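Local coordinates for farnesyl diphosphate synthase (Rhodobacter capsulatus, PDB 3M0G), which probably condenses farnesyl diphosphate with isopentenyl diphosphate to give geranylgeranyl diphosphate, a magnesium-dependent step toward carotenoids and diterpenes, at residues A13-A21 with M64-A72. Sequence-based numbering, arbitrary orientation.
Unlike the reference sequence in segment 13-21: Ala13 (reference Gly), Thr16 (reference Ala).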
ATOM      1  N   ALA B  13      10.075  21.419   7.547  1.00 10.05           N
ATOM      2  CA  ALA B  13       9.035  21.579   6.552  1.00  9.61           C
ATOM      3  C   ALA B  13       8.224  20.295   6.475  1.00  9.70           C
ATOM      4  O   ALA B  13       6.996  20.343   6.442  1.00  9.89           O
ATOM      5  CB  ALA B  13       9.637  21.924   5.206  1.00  9.61           C
ATOM      6  N   VAL B  14       8.917  19.154   6.488  1.00  9.21           N
ATOM      7  CA  VAL B  14       8.246  17.853   6.422  1.00  9.20           C
ATOM      8  C   VAL B  14       7.408  17.563   7.656  1.00  9.04           C
ATOM      9  O   VAL B  14       6.282  17.090   7.524  1.00  9.82           O
ATOM     10  CB  VAL B  14       9.215  16.692   6.145  1.00  9.56           C
ATOM     11  CG1 VAL B  14       8.477  15.340   6.198  1.00 12.03           C
ATOM     12  CG2 VAL B  14       9.854  16.864   4.786  1.00 11.98           C
ATOM     13  N   GLU B  15       7.945  17.848   8.843  1.00  8.14           N
ATOM     14  CA  GLU B  15       7.199  17.649  10.087  1.00  8.42           C
ATOM     15  C   GLU B  15       5.857  18.380  10.106  1.00  7.92           C
ATOM     16  O   GLU B  15       4.851  17.815  10.530  1.00  7.44           O
ATOM     17  CB  GLU B  15       8.046  18.025  11.313  1.00  9.72           C
ATOM     18  CG  GLU B  15       7.404  17.692  12.657  1.00 22.00           C
ATOM     19  CD  GLU B  15       7.568  16.233  13.075  1.00 11.13           C
ATOM     20  OE1 GLU B  15       7.797  15.362  12.209  1.00 22.24           O
ATOM     21  OE2 GLU B  15       7.471  15.962  14.292  1.00 22.44           O
ATOM     22  N   THR B  16       5.848  19.630   9.630  1.00  8.32           N
ATOM     23  CA  THR B  16       4.656  20.454   9.605  1.00  8.58           C
ATOM     24  C   THR B  16       3.664  19.924   8.581  1.00  8.40           C
ATOM     25  O   THR B  16       2.480  19.759   8.878  1.00  7.99           O
ATOM     26  CB  THR B  16       5.003  21.943   9.256  1.00  8.48           C
ATOM     27  OG1 THR B  16       6.066  22.396  10.094  1.00 23.04           O
ATOM     28  CG2 THR B  16       3.794  22.852   9.443  1.00 22.98           C
ATOM     29  N   ALA B  17       4.166  19.658   7.377  1.00  8.01           N
ATOM     30  CA  ALA B  17       3.348  19.181   6.278  1.00  8.53           C
ATOM     31  C   ALA B  17       2.728  17.820   6.592  1.00  9.17           C
ATOM     32  O   ALA B  17       1.533  17.625   6.360  1.00  8.46           O
ATOM     33  CB  ALA B  17       4.168  19.119   4.997  1.00  8.39           C
HETATM   34  N   MSE B  18       3.531  16.902   7.135  1.00 10.40           N
HETATM   35  CA  MSE B  18       3.041  15.563   7.493  1.00 12.65           C
HETATM   36  C   MSE B  18       1.926  15.605   8.532  1.00 12.98           C
HETATM   37  O   MSE B  18       0.890  14.956   8.358  1.00 13.41           O
HETATM   38  CB  MSE B  18       4.168  14.665   7.985  1.00 14.97           C
HETATM   39  CG  MSE B  18       3.692  13.249   8.295  1.00  6.07           C
HETATM   40 SE   MSE B  18       3.346  12.284   6.669  1.00 19.42          SE
HETATM   41  CE  MSE B  18       5.190  11.796   6.222  1.00  6.23           C
ATOM     42  N   ALA B  19       2.150  16.361   9.607  1.00 13.05           N
ATOM     43  CA  ALA B  19       1.126  16.623  10.622  1.00 12.90           C
ATOM     44  C   ALA B  19      -0.197  16.994   9.959  1.00 11.97           C
ATOM     45  O   ALA B  19      -1.212  16.343  10.187  1.00 10.87           O
ATOM     46  CB  ALA B  19       1.576  17.754  11.555  1.00 13.32           C
ATOM     47  N   ALA B  20      -0.166  18.037   9.132  1.00 12.49           N
ATOM     48  CA  ALA B  20      -1.349  18.505   8.407  1.00 12.51           C
ATOM     49  C   ALA B  20      -2.014  17.414   7.552  1.00 12.31           C
ATOM     50  O   ALA B  20      -3.237  17.252   7.594  1.00 12.25           O
ATOM     51  CB  ALA B  20      -1.002  19.754   7.553  1.00 12.71           C
ATOM     52  N   ALA B  21      -1.205  16.670   6.794  1.00 12.33           N
ATOM     53  CA  ALA B  21      -1.700  15.633   5.879  1.00 11.71           C
ATOM     54  C   ALA B  21      -2.518  14.583   6.620  1.00 11.69           C
ATOM     55  O   ALA B  21      -3.608  14.207   6.181  1.00 11.42           O
ATOM     56  CB  ALA B  21      -0.544  14.973   5.136  1.00 11.39           C
HETATM   57  N   MSE B  64       6.893  18.536  -2.461  1.00 13.43           N
HETATM   58  CA  MSE B  64       6.543  18.095  -1.098  1.00 13.62           C
HETATM   59  C   MSE B  64       5.674  16.818  -0.996  1.00 11.89           C
HETATM   60  O   MSE B  64       5.980  15.928  -0.170  1.00 10.46           O
HETATM   61  CB  MSE B  64       5.919  19.230  -0.292  1.00 15.70           C
HETATM   62  CG  MSE B  64       5.532  18.823   1.115  1.00  3.46           C
HETATM   63 SE   MSE B  64       7.114  18.394   2.163  1.00 19.42          SE
HETATM   64  CE  MSE B  64       7.882  20.155   2.197  1.00  3.25           C
ATOM     65  N   PRO B  65       4.594  16.718  -1.812  1.00 12.04           N
ATOM     66  CA  PRO B  65       3.797  15.491  -1.727  1.00 11.81           C
ATOM     67  C   PRO B  65       4.618  14.227  -1.994  1.00 10.57           C
ATOM     68  O   PRO B  65       4.316  13.188  -1.430  1.00 10.08           O
ATOM     69  CB  PRO B  65       2.727  15.678  -2.808  1.00 12.31           C
ATOM     70  CG  PRO B  65       2.643  17.176  -2.983  1.00  5.54           C
ATOM     71  CD  PRO B  65       4.032  17.665  -2.795  1.00 11.98           C
ATOM     72  N   ALA B  66       5.641  14.322  -2.839  1.00 10.83           N
ATOM     73  CA  ALA B  66       6.513  13.178  -3.097  1.00 11.02           C
ATOM     74  C   ALA B  66       7.390  12.863  -1.882  1.00 11.58           C
ATOM     75  O   ALA B  66       7.594  11.692  -1.538  1.00 12.14           O
ATOM     76  CB  ALA B  66       7.359  13.404  -4.340  1.00 10.21           C
ATOM     77  N   ALA B  67       7.884  13.916  -1.240  1.00 11.86           N
ATOM     78  CA  ALA B  67       8.673  13.805  -0.016  1.00 10.99           C
ATOM     79  C   ALA B  67       7.831  13.201   1.084  1.00 10.83           C
ATOM     80  O   ALA B  67       8.296  12.344   1.833  1.00 10.61           O
ATOM     81  CB  ALA B  67       9.177  15.168   0.412  1.00 10.08           C
ATOM     82  N   LEU B  68       6.586  13.662   1.175  1.00 11.67           N
ATOM     83  CA  LEU B  68       5.642  13.137   2.148  1.00 11.79           C
ATOM     84  C   LEU B  68       5.346  11.662   1.904  1.00  9.90           C
ATOM     85  O   LEU B  68       5.336  10.849   2.838  1.00  9.68           O
ATOM     86  CB  LEU B  68       4.363  13.974   2.150  1.00 12.37           C
ATOM     87  CG  LEU B  68       4.494  15.323   2.864  1.00 25.22           C
ATOM     88  CD1 LEU B  68       3.149  16.059   2.935  1.00 12.87           C
ATOM     89  CD2 LEU B  68       5.093  15.136   4.258  1.00 13.02           C
ATOM     90  N   ALA B  69       5.131  11.307   0.641  1.00  8.43           N
ATOM     91  CA  ALA B  69       4.814   9.918   0.292  1.00  6.85           C
ATOM     92  C   ALA B  69       5.913   8.953   0.718  1.00  6.23           C
ATOM     93  O   ALA B  69       5.606   7.874   1.269  1.00  5.69           O
ATOM     94  CB  ALA B  69       4.532   9.777  -1.210  1.00  6.21           C
ATOM     95  N   VAL B  70       7.174   9.305   0.443  1.00  4.93           N
ATOM     96  CA  VAL B  70       8.288   8.428   0.799  1.00  6.00           C
ATOM     97  C   VAL B  70       8.498   8.331   2.302  1.00  6.72           C
ATOM     98  O   VAL B  70       8.843   7.267   2.798  1.00  6.18           O
ATOM     99  CB  VAL B  70       9.638   8.703  -0.004  1.00  6.11           C
ATOM    100  CG1 VAL B  70      10.355   9.973   0.438  1.00  5.54           C
ATOM    101  CG2 VAL B  70      10.579   7.517   0.074  1.00  5.75           C
ATOM    102  N   GLU B  71       8.274   9.432   3.020  1.00  8.30           N
ATOM    103  CA  GLU B  71       8.336   9.390   4.485  1.00  8.86           C
ATOM    104  C   GLU B  71       7.187   8.569   5.072  1.00  8.80           C
ATOM    105  O   GLU B  71       7.370   7.799   6.027  1.00  8.52           O
ATOM    106  CB  GLU B  71       8.357  10.797   5.060  1.00  8.28           C
ATOM    107  CG  GLU B  71       9.669  11.518   4.858  1.00 12.35           C
ATOM    108  CD  GLU B  71      10.830  10.849   5.600  1.00  7.84           C
ATOM    109  OE1 GLU B  71      10.665  10.504   6.789  1.00 11.80           O
ATOM    110  OE2 GLU B  71      11.904  10.677   4.983  1.00 12.74           O
ATOM    111  N   ALA B  72       6.000   8.725   4.487  1.00  9.23           N
ATOM    112  CA  ALA B  72       4.857   7.884   4.844  1.00  8.55           C
ATOM    113  C   ALA B  72       5.147   6.402   4.634  1.00  7.98           C
ATOM    114  O   ALA B  72       4.845   5.579   5.497  1.00  7.99           O
ATOM    115  CB  ALA B  72       3.617   8.300   4.059  1.00  9.02           C
TER
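Leu68 projects from segment 64-72 onto the surface of segment 13-21 and packs against Val14, Ala17 and Met18, with Ala21 at the margin. Its two methyls divide the work. Leu68 CD1 rests on Ala17 CB at 3.8 Å and comes near Ala21. Leu68 CD2 lies against the backbone of the facing helix, 3.7 Å from Met18 N, and also meets Val14 CG1 at 3.9 Å.

Met18, a selenomethionine, runs the other way alongside Leu68. Its CG is anti to the backbone N (chi1 -177°), and bends at chi2 and chi3 fold the chain over to helix 60-81. Met18 CE ends 3.5 Å from Leu68 O and 3.5 Å from Glu71 CB, with Ala72 just beyond.

Val14 sits between two partners. CG1 faces Leu68, while Val14 CG2 packs 4.1 Å from SE of Met64, also a selenomethionine. The curled chain of Met64 then passes over Ala17 and brings Met64 CE to Ala13 CB at 3.9 Å.

No hydrogen bond joins the segments; the contact is mostly apolar side-chain packing, with the Met18 methyl also against backbone. The axes are 10.3 Å apart at closest approach and cross at -78°, nearly perpendicular. This steep crossing keeps the contact short, and Leu68, Met18, Val14 and Met64 bury most of it. Glu71 offers its aliphatic part to this contact. Its buried carboxylate is satisfied elsewhere, by a salt bridge to Arg43 and a hydrogen bond from Ala46 N. Arg43 also pairs with Glu15, so it links the two helices indirectly.

The contact lays the N-terminal helix 3-23 across helix 60-81 of the mainly helical isoprenoid synthase fold. Helix 44-55 packs on Val14, Ala67 and Glu71, helix 104-121 covers Leu68 and Ala72, and helix 168-194 meets Val70.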